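Local coordinates for protein 6-aminohexanoate-dimer hydrolase (PDB 4GB7) that probably hydrolyses the amide bond of linear 6-aminohexanoate dimers, a nylon by-product, using the fold of serine beta-lactamases and penicillin-binding proteins, at residues A[45-50]-A[54-59]; A[148-153]-A[157-162]; A[209-214]-A[231-236]. One frame throughout, in Å; residues are numbered along the deposited sequence. Where two conformers were deposited one is given.

Interaction 1: A[45-50]-A[54-59]; sequences KNWLDD and RWSYTH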
loop_
_atom_site.group_PDB
_atom_site.type_symbol
_atom_site.label_atom_id
_atom_site.label_comp_id
_atom_site.label_asym_id
_atom_site.label_seq_id
_atom_site.Cartn_x
_atom_site.Cartn_y
_atom_site.Cartn_z
ATOM N N LYS A 45 18.071 -11.377 8.537
ATOM C CA LYS A 45 18.011 -10.860 9.894
ATOM C C LYS A 45 17.863 -9.352 9.914
ATOM O O LYS A 45 17.049 -8.837 10.686
ATOM C CB LYS A 45 19.233 -11.302 10.739
ATOM C CG LYS A 45 18.962 -11.268 12.231
ATOM C CD LYS A 45 20.133 -11.717 13.128
ATOM C CE LYS A 45 20.861 -12.972 12.644
ATOM N NZ LYS A 45 21.796 -12.721 11.500
ATOM N N ASN A 46 18.590 -8.665 9.022
ATOM C CA ASN A 46 18.776 -7.240 9.106
ATOM C C ASN A 46 18.146 -6.343 8.026
ATOM O O ASN A 46 18.272 -5.129 8.123
ATOM C CB ASN A 46 20.276 -6.887 9.219
ATOM C CG ASN A 46 21.049 -7.043 7.897
ATOM O OD1 ASN A 46 20.467 -7.212 6.813
ATOM N ND2 ASN A 46 22.379 -6.989 7.990
ATOM N N TRP A 47 17.455 -6.929 7.042
ATOM C CA TRP A 47 17.029 -6.185 5.883
ATOM C C TRP A 47 16.076 -5.051 6.195
ATOM O O TRP A 47 15.987 -4.118 5.403
ATOM C CB TRP A 47 16.435 -7.084 4.823
ATOM C CG TRP A 47 15.125 -7.695 5.160
ATOM C CD1 TRP A 47 14.891 -8.838 5.898
ATOM C CD2 TRP A 47 13.826 -7.165 4.843
ATOM N NE1 TRP A 47 13.530 -9.091 5.997
ATOM C CE2 TRP A 47 12.845 -8.102 5.390
ATOM C CE3 TRP A 47 13.383 -6.079 4.135
ATOM C CZ2 TRP A 47 11.496 -7.909 5.236
ATOM C CZ3 TRP A 47 12.015 -5.901 3.981
ATOM C CH2 TRP A 47 11.094 -6.792 4.535
ATOM N N LEU A 48 15.377 -5.141 7.323
ATOM C CA LEU A 48 14.413 -4.154 7.778
ATOM C C LEU A 48 14.998 -3.056 8.632
ATOM O O LEU A 48 14.283 -2.121 9.071
ATOM C CB LEU A 48 13.338 -4.840 8.610
ATOM C CG LEU A 48 12.400 -5.695 7.806
ATOM C CD1 LEU A 48 11.467 -6.384 8.797
ATOM C CD2 LEU A 48 11.628 -4.870 6.773
ATOM N N ASP A 49 16.289 -3.143 8.888
ATOM C CA ASP A 49 16.935 -2.229 9.819
ATOM C C ASP A 49 17.729 -1.214 9.019
ATOM O O ASP A 49 18.242 -1.544 7.951
ATOM C CB ASP A 49 17.905 -2.989 10.726
ATOM C CG ASP A 49 17.239 -3.957 11.644
ATOM O OD1 ASP A 49 16.085 -3.725 12.073
ATOM O OD2 ASP A 49 17.920 -4.967 11.940
ATOM N N ASP A 50 17.856 -0.007 9.567
ATOM C CA ASP A 50 18.782 0.962 9.036
ATOM C C ASP A 50 20.209 0.445 9.279
ATOM O O ASP A 50 20.510 -0.016 10.385
ATOM C CB ASP A 50 18.624 2.329 9.739
ATOM C CG ASP A 50 19.406 3.419 9.039
ATOM O OD1 ASP A 50 19.063 3.770 7.878
ATOM O OD2 ASP A 50 20.364 3.961 9.661
ATOM N N ARG A 54 17.645 0.790 3.335
ATOM C CA ARG A 54 17.751 1.689 2.205
ATOM C C ARG A 54 18.110 0.959 0.907
ATOM O O ARG A 54 17.748 1.395 -0.174
ATOM C CB ARG A 54 18.773 2.797 2.515
ATOM C CG ARG A 54 18.434 3.428 3.855
ATOM C CD ARG A 54 18.530 4.871 3.900
ATOM N NE ARG A 54 17.655 5.478 2.922
ATOM C CZ ARG A 54 17.711 6.758 2.659
ATOM N NH1 ARG A 54 18.658 7.490 3.238
ATOM N NH2 ARG A 54 16.973 7.281 1.714
ATOM N N TRP A 55 18.816 -0.170 1.043
ATOM C CA TRP A 55 19.106 -1.066 -0.072
ATOM C C TRP A 55 17.999 -2.049 -0.299
ATOM O O TRP A 55 17.537 -2.241 -1.462
ATOM C CB TRP A 55 20.408 -1.813 0.171
ATOM C CG TRP A 55 20.833 -2.591 -1.014
ATOM C CD1 TRP A 55 21.624 -2.172 -2.088
ATOM C CD2 TRP A 55 20.494 -3.963 -1.311
ATOM N NE1 TRP A 55 21.746 -3.167 -3.023
ATOM C CE2 TRP A 55 21.104 -4.270 -2.613
ATOM C CE3 TRP A 55 19.754 -4.949 -0.660
ATOM C CZ2 TRP A 55 21.007 -5.528 -3.195
ATOM C CZ3 TRP A 55 19.655 -6.213 -1.278
ATOM C CH2 TRP A 55 20.260 -6.479 -2.518
ATOM N N SER A 56 17.617 -2.780 0.737
ATOM C CA SER A 56 16.606 -3.818 0.500
ATOM C C SER A 56 15.317 -3.277 -0.152
ATOM O O SER A 56 14.788 -3.884 -1.117
ATOM C CB SER A 56 16.327 -4.574 1.792
ATOM O OG SER A 56 15.688 -3.729 2.687
ATOM N N TYR A 57 14.810 -2.131 0.340
ATOM C CA TYR A 57 13.577 -1.549 -0.205
ATOM C C TYR A 57 13.714 -0.832 -1.536
ATOM O O TYR A 57 12.724 -0.283 -2.035
ATOM C CB TYR A 57 12.824 -0.683 0.854
ATOM C CG TYR A 57 11.482 -1.282 1.293
ATOM C CD1 TYR A 57 11.345 -2.604 1.565
ATOM C CD2 TYR A 57 10.348 -0.471 1.419
ATOM C CE1 TYR A 57 10.132 -3.137 1.927
ATOM C CE2 TYR A 57 9.148 -0.971 1.755
ATOM C CZ TYR A 57 9.031 -2.305 2.055
ATOM O OH TYR A 57 7.780 -2.812 2.391
ATOM N N THR A 58 14.930 -0.830 -2.102
ATOM C CA THR A 58 15.174 -0.391 -3.471
ATOM C C THR A 58 15.676 -1.530 -4.384
ATOM O O THR A 58 15.978 -1.293 -5.560
ATOM C CB THR A 58 16.151 0.798 -3.485
ATOM O OG1 THR A 58 17.344 0.448 -2.824
ATOM C CG2 THR A 58 15.518 2.044 -2.749
ATOM N N HIS A 59 15.792 -2.742 -3.831
ATOM C CA HIS A 59 16.320 -3.909 -4.575
ATOM C C HIS A 59 15.661 -5.194 -4.165
ATOM O O HIS A 59 16.335 -6.239 -4.082
ATOM C CB HIS A 59 17.813 -4.071 -4.309
ATOM C CG HIS A 59 18.665 -2.875 -4.734
ATOM N ND1 HIS A 59 18.871 -1.812 -3.943
ATOM C CD2 HIS A 59 19.392 -2.644 -5.890
ATOM C CE1 HIS A 59 19.706 -0.931 -4.576
ATOM N NE2 HIS A 59 20.020 -1.441 -5.758
#

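Interaction 2: A[148-153]-A[157-162]; sequences AIIQSL and NRIDLE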
loop_
_atom_site.group_PDB
_atom_site.type_symbol
_atom_site.label_atom_id
_atom_site.label_comp_id
_atom_site.label_asym_id
_atom_site.label_seq_id
_atom_site.Cartn_x
_atom_site.Cartn_y
_atom_site.Cartn_z
ATOM N N ALA A 148 -9.218 -3.092 -5.161
ATOM C CA ALA A 148 -9.751 -2.681 -6.460
ATOM C C ALA A 148 -10.251 -3.863 -7.264
ATOM O O ALA A 148 -11.316 -3.763 -7.892
ATOM C CB ALA A 148 -8.689 -1.934 -7.241
ATOM N N ILE A 149 -9.484 -4.962 -7.256
ATOM C CA ILE A 149 -9.840 -6.176 -8.010
ATOM C C ILE A 149 -11.032 -6.848 -7.359
ATOM O O ILE A 149 -11.936 -7.337 -8.084
ATOM C CB ILE A 149 -8.644 -7.164 -8.211
ATOM C CG1 ILE A 149 -7.548 -6.437 -9.035
ATOM C CG2 ILE A 149 -9.095 -8.472 -8.890
ATOM C CD1 ILE A 149 -6.173 -7.078 -8.984
ATOM N N ILE A 150 -11.065 -6.894 -6.025
ATOM C CA ILE A 150 -12.261 -7.415 -5.356
ATOM C C ILE A 150 -13.539 -6.668 -5.761
ATOM O O ILE A 150 -14.590 -7.287 -6.107
ATOM C CB ILE A 150 -12.126 -7.394 -3.825
ATOM C CG1 ILE A 150 -11.149 -8.512 -3.376
ATOM C CG2 ILE A 150 -13.500 -7.577 -3.150
ATOM C CD1 ILE A 150 -11.598 -9.969 -3.535
ATOM N N GLN A 151 -13.445 -5.352 -5.788
ATOM C CA GLN A 151 -14.596 -4.506 -6.177
ATOM C C GLN A 151 -15.012 -4.793 -7.620
ATOM O O GLN A 151 -16.220 -4.895 -7.921
ATOM C CB GLN A 151 -14.296 -3.027 -6.003
ATOM C CG GLN A 151 -15.536 -2.131 -6.002
ATOM C CD GLN A 151 -16.443 -2.449 -4.824
ATOM O OE1 GLN A 151 -15.980 -2.591 -3.682
ATOM N NE2 GLN A 151 -17.724 -2.614 -5.093
ATOM N N SER A 152 -14.017 -4.946 -8.504
ATOM C CA SER A 152 -14.278 -5.263 -9.930
ATOM C C SER A 152 -14.999 -6.605 -10.026
ATOM O O SER A 152 -15.987 -6.715 -10.729
ATOM C CB SER A 152 -12.995 -5.306 -10.754
ATOM O OG SER A 152 -12.307 -4.077 -10.623
ATOM N N LEU A 153 -14.485 -7.628 -9.348
ATOM C CA LEU A 153 -15.114 -8.946 -9.412
ATOM C C LEU A 153 -16.523 -8.963 -8.870
ATOM O O LEU A 153 -17.425 -9.687 -9.406
ATOM C CB LEU A 153 -14.239 -9.979 -8.694
ATOM C CG LEU A 153 -12.911 -10.367 -9.337
ATOM C CD1 LEU A 153 -12.054 -11.084 -8.315
ATOM C CD2 LEU A 153 -13.114 -11.245 -10.548
ATOM N N ASN A 157 -20.312 -9.593 -10.923
ATOM C CA ASN A 157 -21.135 -10.668 -10.326
ATOM C C ASN A 157 -20.452 -12.032 -10.192
ATOM O O ASN A 157 -21.083 -13.089 -10.307
ATOM C CB ASN A 157 -22.482 -10.724 -11.034
ATOM C CG ASN A 157 -23.321 -9.498 -10.701
ATOM O OD1 ASN A 157 -23.543 -9.186 -9.526
ATOM N ND2 ASN A 157 -23.719 -8.767 -11.707
ATOM N N ARG A 158 -19.150 -12.001 -9.975
ATOM C CA ARG A 158 -18.345 -13.214 -9.810
ATOM C C ARG A 158 -18.188 -13.622 -8.349
ATOM O O ARG A 158 -17.889 -14.809 -8.026
ATOM C CB ARG A 158 -16.975 -13.031 -10.467
ATOM C CG ARG A 158 -17.142 -12.877 -11.978
ATOM C CD ARG A 158 -15.852 -12.961 -12.721
ATOM N NE ARG A 158 -15.339 -14.329 -12.680
ATOM C CZ ARG A 158 -14.175 -14.705 -13.201
ATOM N NH1 ARG A 158 -13.373 -13.806 -13.773
ATOM N NH2 ARG A 158 -13.797 -15.971 -13.090
ATOM N N ILE A 159 -18.339 -12.627 -7.484
ATOM C CA ILE A 159 -18.334 -12.782 -6.028
ATOM C C ILE A 159 -19.383 -11.810 -5.445
ATOM O O ILE A 159 -19.813 -10.833 -6.091
ATOM C CB ILE A 159 -16.948 -12.487 -5.410
ATOM C CG1 ILE A 159 -16.507 -11.060 -5.635
ATOM C CG2 ILE A 159 -15.879 -13.493 -5.883
ATOM C CD1 ILE A 159 -15.125 -10.717 -5.116
ATOM N N ASP A 160 -19.782 -12.089 -4.213
ATOM C CA ASP A 160 -20.735 -11.307 -3.466
ATOM C C ASP A 160 -20.033 -10.878 -2.191
ATOM O O ASP A 160 -19.616 -11.731 -1.395
ATOM C CB ASP A 160 -21.918 -12.198 -3.145
ATOM C CG ASP A 160 -23.058 -11.476 -2.437
ATOM O OD1 ASP A 160 -22.868 -10.481 -1.750
ATOM O OD2 ASP A 160 -24.190 -12.006 -2.511
ATOM N N LEU A 161 -19.912 -9.570 -2.013
ATOM C CA LEU A 161 -19.194 -9.011 -0.888
ATOM C C LEU A 161 -19.843 -9.314 0.477
ATOM O O LEU A 161 -19.211 -9.220 1.506
ATOM C CB LEU A 161 -18.994 -7.523 -1.090
ATOM C CG LEU A 161 -18.123 -7.103 -2.271
ATOM C CD1 LEU A 161 -17.991 -5.586 -2.347
ATOM C CD2 LEU A 161 -16.742 -7.729 -2.184
ATOM N N GLU A 162 -21.097 -9.745 0.466
ATOM C CA GLU A 162 -21.798 -10.067 1.701
ATOM C C GLU A 162 -21.743 -11.556 2.036
ATOM O O GLU A 162 -22.241 -11.974 3.093
ATOM C CB GLU A 162 -23.252 -9.569 1.622
ATOM C CG GLU A 162 -23.400 -8.054 1.664
ATOM C CD GLU A 162 -22.604 -7.372 2.780
ATOM O OE1 GLU A 162 -22.597 -7.890 3.920
ATOM O OE2 GLU A 162 -21.977 -6.309 2.524
#

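Interaction 3: A[209-214]-A[231-236]; sequences AQLYLA and YDMLQE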
loop_
_atom_site.group_PDB
_atom_site.type_symbol
_atom_site.label_atom_id
_atom_site.label_comp_id
_atom_site.label_asym_id
_atom_site.label_seq_id
_atom_site.Cartn_x
_atom_site.Cartn_y
_atom_site.Cartn_z
ATOM N N ALA A 209 5.573 -9.596 11.125
ATOM C CA ALA A 209 6.582 -10.627 11.385
ATOM C C ALA A 209 6.090 -11.960 10.820
ATOM O O ALA A 209 6.802 -12.631 10.087
ATOM C CB ALA A 209 6.856 -10.734 12.893
ATOM N N GLN A 210 4.845 -12.301 11.110
ATOM C CA GLN A 210 4.301 -13.599 10.672
ATOM C C GLN A 210 4.204 -13.722 9.165
ATOM O O GLN A 210 4.498 -14.787 8.595
ATOM C CB GLN A 210 2.965 -13.920 11.314
ATOM C CG GLN A 210 3.054 -14.147 12.828
ATOM C CD GLN A 210 4.143 -15.124 13.237
ATOM O OE1 GLN A 210 4.152 -16.262 12.776
ATOM N NE2 GLN A 210 5.086 -14.669 14.082
ATOM N N LEU A 211 3.839 -12.631 8.497
ATOM C CA LEU A 211 3.757 -12.670 7.033
ATOM C C LEU A 211 5.128 -12.856 6.454
ATOM O O LEU A 211 5.328 -13.639 5.544
ATOM C CB LEU A 211 3.135 -11.362 6.515
ATOM C CG LEU A 211 3.053 -11.189 4.983
ATOM C CD1 LEU A 211 1.942 -12.097 4.461
ATOM C CD2 LEU A 211 2.829 -9.714 4.619
ATOM N N TYR A 212 6.110 -12.148 7.020
ATOM C CA TYR A 212 7.468 -12.315 6.538
ATOM C C TYR A 212 8.081 -13.706 6.871
ATOM O O TYR A 212 8.755 -14.266 6.034
ATOM C CB TYR A 212 8.363 -11.198 7.046
ATOM C CG TYR A 212 7.931 -9.792 6.631
ATOM C CD1 TYR A 212 7.221 -9.561 5.460
ATOM C CD2 TYR A 212 8.328 -8.700 7.355
ATOM C CE1 TYR A 212 6.853 -8.291 5.074
ATOM C CE2 TYR A 212 7.927 -7.416 7.001
ATOM C CZ TYR A 212 7.237 -7.204 5.849
ATOM O OH TYR A 212 6.877 -5.925 5.505
ATOM N N LEU A 213 7.818 -14.257 8.062
ATOM C CA LEU A 213 8.243 -15.613 8.392
ATOM C C LEU A 213 7.563 -16.622 7.446
ATOM O O LEU A 213 8.208 -17.505 6.893
ATOM C CB LEU A 213 7.917 -15.946 9.827
ATOM C CG LEU A 213 8.847 -15.267 10.848
ATOM C CD1 LEU A 213 8.131 -15.189 12.200
ATOM C CD2 LEU A 213 10.206 -15.966 10.928
ATOM N N ALA A 214 6.274 -16.445 7.228
ATOM C CA ALA A 214 5.524 -17.277 6.249
ATOM C C ALA A 214 6.119 -17.269 4.845
ATOM O O ALA A 214 6.067 -18.284 4.122
ATOM C CB ALA A 214 4.062 -16.856 6.208
ATOM N N TYR A 231 -0.599 -18.995 3.233
ATOM C CA TYR A 231 -1.861 -19.546 3.636
ATOM C C TYR A 231 -1.822 -20.267 4.977
ATOM O O TYR A 231 -2.853 -20.325 5.684
ATOM C CB TYR A 231 -2.410 -20.469 2.554
ATOM C CG TYR A 231 -2.681 -19.834 1.192
ATOM C CD1 TYR A 231 -2.883 -18.467 1.037
ATOM C CD2 TYR A 231 -2.745 -20.610 0.060
ATOM C CE1 TYR A 231 -3.139 -17.912 -0.192
ATOM C CE2 TYR A 231 -3.016 -20.048 -1.192
ATOM C CZ TYR A 231 -3.205 -18.704 -1.317
ATOM O OH TYR A 231 -3.483 -18.135 -2.543
ATOM N N ASP A 232 -0.664 -20.817 5.328
ATOM C CA ASP A 232 -0.460 -21.415 6.668
ATOM C C ASP A 232 -0.736 -20.407 7.785
ATOM O O ASP A 232 -1.314 -20.720 8.824
ATOM C CB ASP A 232 0.975 -21.929 6.839
ATOM C CG ASP A 232 1.284 -23.185 6.047
ATOM O OD1 ASP A 232 0.376 -23.815 5.410
ATOM O OD2 ASP A 232 2.490 -23.545 6.105
HETATM N N MSE A 233 -0.282 -19.187 7.577
HETATM C CA MSE A 233 -0.519 -18.113 8.539
HETATM C C MSE A 233 -2.004 -17.874 8.744
HETATM O O MSE A 233 -2.461 -17.682 9.850
HETATM C CB MSE A 233 0.204 -16.826 8.091
HETATM C CG MSE A 233 -0.000 -15.632 9.028
HETATM SE SE MSE A 233 0.552 -13.947 8.307
HETATM C CE MSE A 233 -0.951 -13.727 7.079
ATOM N N LEU A 234 -2.758 -17.883 7.647
ATOM C CA LEU A 234 -4.189 -17.640 7.729
ATOM C C LEU A 234 -4.857 -18.740 8.531
ATOM O O LEU A 234 -5.805 -18.463 9.262
ATOM C CB LEU A 234 -4.782 -17.560 6.336
ATOM C CG LEU A 234 -4.243 -16.419 5.453
ATOM C CD1 LEU A 234 -4.914 -16.468 4.076
ATOM C CD2 LEU A 234 -4.311 -15.029 6.110
ATOM N N GLN A 235 -4.314 -19.960 8.445
ATOM C CA GLN A 235 -4.886 -21.117 9.128
ATOM C C GLN A 235 -4.568 -21.079 10.631
ATOM O O GLN A 235 -5.269 -21.707 11.439
ATOM C CB GLN A 235 -4.354 -22.432 8.530
ATOM C CG GLN A 235 -4.798 -22.787 7.125
ATOM C CD GLN A 235 -6.265 -23.066 6.991
ATOM O OE1 GLN A 235 -7.030 -22.949 7.970
ATOM N NE2 GLN A 235 -6.698 -23.394 5.760
ATOM N N GLU A 236 -3.533 -20.331 10.999
ATOM C CA GLU A 236 -3.164 -20.146 12.407
ATOM C C GLU A 236 -3.956 -19.034 13.137
ATOM O O GLU A 236 -3.780 -18.848 14.349
ATOM C CB GLU A 236 -1.660 -19.798 12.523
ATOM C CG GLU A 236 -0.715 -20.942 12.200
ATOM C CD GLU A 236 0.674 -20.727 12.749
ATOM O OE1 GLU A 236 1.016 -19.592 13.148
ATOM O OE2 GLU A 236 1.439 -21.705 12.776
HETATM O O HOH W 1 1.494 -17.067 11.982
#

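Interaction 1: A[45-50]-A[54-59]
Trp47 and Ser56 bring the two backbones to 5.9 Å between their CA atoms, the first lying in a type I turn from Asn46 to Asp49 and the second at the end of helix 52-56, where another type I turn runs on to His59. The contact is thus a turn-to-helix join, the N-terminal loop packing its turn on the end of the short helix that follows it. The one hydrogen bond across the contact links them: Ser56 OG donates to Trp47 O at 2.8 Å, approaching at a C=O...donor angle of 139° and tilted 29° from the carbonyl plane. Ser56 holds OG between its own N and carbonyl carbon (chi1 68°), which directs the hydroxyl at the opposing turn.

Ser56 OG also borders the indole, 3.6 Å from Trp47 CE3 and near the ring plane. Farther along this edge Trp47 CZ3 meets Tyr57 CE1 at 3.9 Å, the two aromatic side chains crossing at a slant. Phe63 packs against the indole as well, while backbone bonds between Tyr57 and Gly137 tie the turn to strand 136-137.

At the outer margin Asp50 and Arg54 run alongside each other, but it is the aliphatic Arg54 CG that Asp50 OD1 approaches, at 4.1 Å. The guanidinium goes elsewhere, forming a salt bridge with Asp111, and Arg54 NE bonds to Ser394.

Beyond the helix end, His59 ND1 donates to Trp55 O at 2.8 Å, within the imidazole plane, and Trp55 NE1 lies over the centre of that ring.

A buried carbonyl of the loop is satisfied by a buried hydroxyl, and the join combines this hydrogen bond of ordinary length with aromatic packing; any attraction between Asp50 and Arg54 is probably long-range.

Interaction 2: A[148-153]-A[157-162]
Leu153 O receives the backbone bond that closes this contact, from Arg158 N at 2.9 Å; the N-H...O angle is 161°, and the donor stands nearly in line with the carbonyl. Within the helix, Ala148 O takes both Ser152 N and Ser152 OG, which arrive from opposite faces of its plane. On the other segment Asp160 OD1 accepts from Glu162 N at 2.9 Å, an Asx turn, with the donor above the carboxylate plane.

The backbone pattern is a Schellman motif ending helix 143-155. Asn157, with positive phi, is the first residue to leave the helical conformation, and the chain folds back along the helix it has just left. The apolar contact often found across such a motif is made here by Leu153 CD2 and Arg158 CD, 3.9 Å apart.

The remaining packing is mostly apolar. Ile159, its CG1 between the backbone N and the carbonyl carbon (chi1 63°), sends CD1 to Leu153 CB at 3.8 Å and to Ile150 CD1 at 3.9 Å, crossing Ile150 at about a right angle. Leu161 divides its methyls: CD2 presses on Ile150 CG2 at 3.4 Å, a tight pair, while CD1 lies against an amide, 3.8 Å from Gln151 OE1. The amide nitrogen of Gln151 is bonded to Glu155. Ile150 and Ile159 also touch helix 251-265, through Ile261 and Ile264 respectively.

Interaction 3: A[209-214]-A[231-236]
Gln210, whose CB touches Met233 SE at 3.9 Å, carries a flat amide that one water links to the carboxylate of Glu236, oxygen to oxygen and without stacking. The water donates to Gln210 OE1 at 2.9 Å and to Glu236 OE1 at 2.8 Å, and these two acceptors subtend about 107° at it, close to tetrahedral. Each group has further partners: Gln210 NE2 bonds to Asn206 OD1 and Thr196 O, and Glu236 OE1 to His197, which should fix how amide and carboxylate are turned. The ring of Tyr231, which takes no part in the contact, stacks on Trp259.

Apart from the water bridge the contact belongs to Met233, present as selenomethionine. CG anti to the backbone N (chi1 179°) and the next torsion, also extended, place SE against the backbone at Gln210 and Leu211, and the chain bends only beyond it. SE comes within 3.5 Å of Leu211 N and 3.8 Å of Gln210 C. Leu211 CB also touches SE, at 4.1 Å. One turn on from Gln210, Ala214 CB and Met233 CB stand 4.3 Å apart, consistent with the small Ala214 side chain leaving room for the closest CA pair of the two segments.

The axes of the two short segments pass 9.4 Å apart, with 135° between their directions, an oblique and roughly antiparallel pair. Both rest on helix 251-265, Leu211 against Asn251 and Glu255, and Leu234 against Thr256 and Trp259; the second helix then leads to strand 238-241.

In the fold
Interactions 1 and 3 belong to one continuous patch of packing: although their centres are 21 Å apart, Trp47 CZ2 meets Tyr212 CD2 at 3.9 Å in an edge-to-face pair, joining the N-terminal loop to helix 206-214. Interaction 2 stands apart, its centre 35 Å from that of interaction 1, across the middle of the chain, and 24 Å from that of interaction 3. Ser140, Lys143 and Tyr249 fit the SxxK and YxN pattern of this family and probably mark the active site. Tyr57 and Leu211 lie near these residues without touching them, whereas interaction 2 closes the far end of the helix that begins at Lys143.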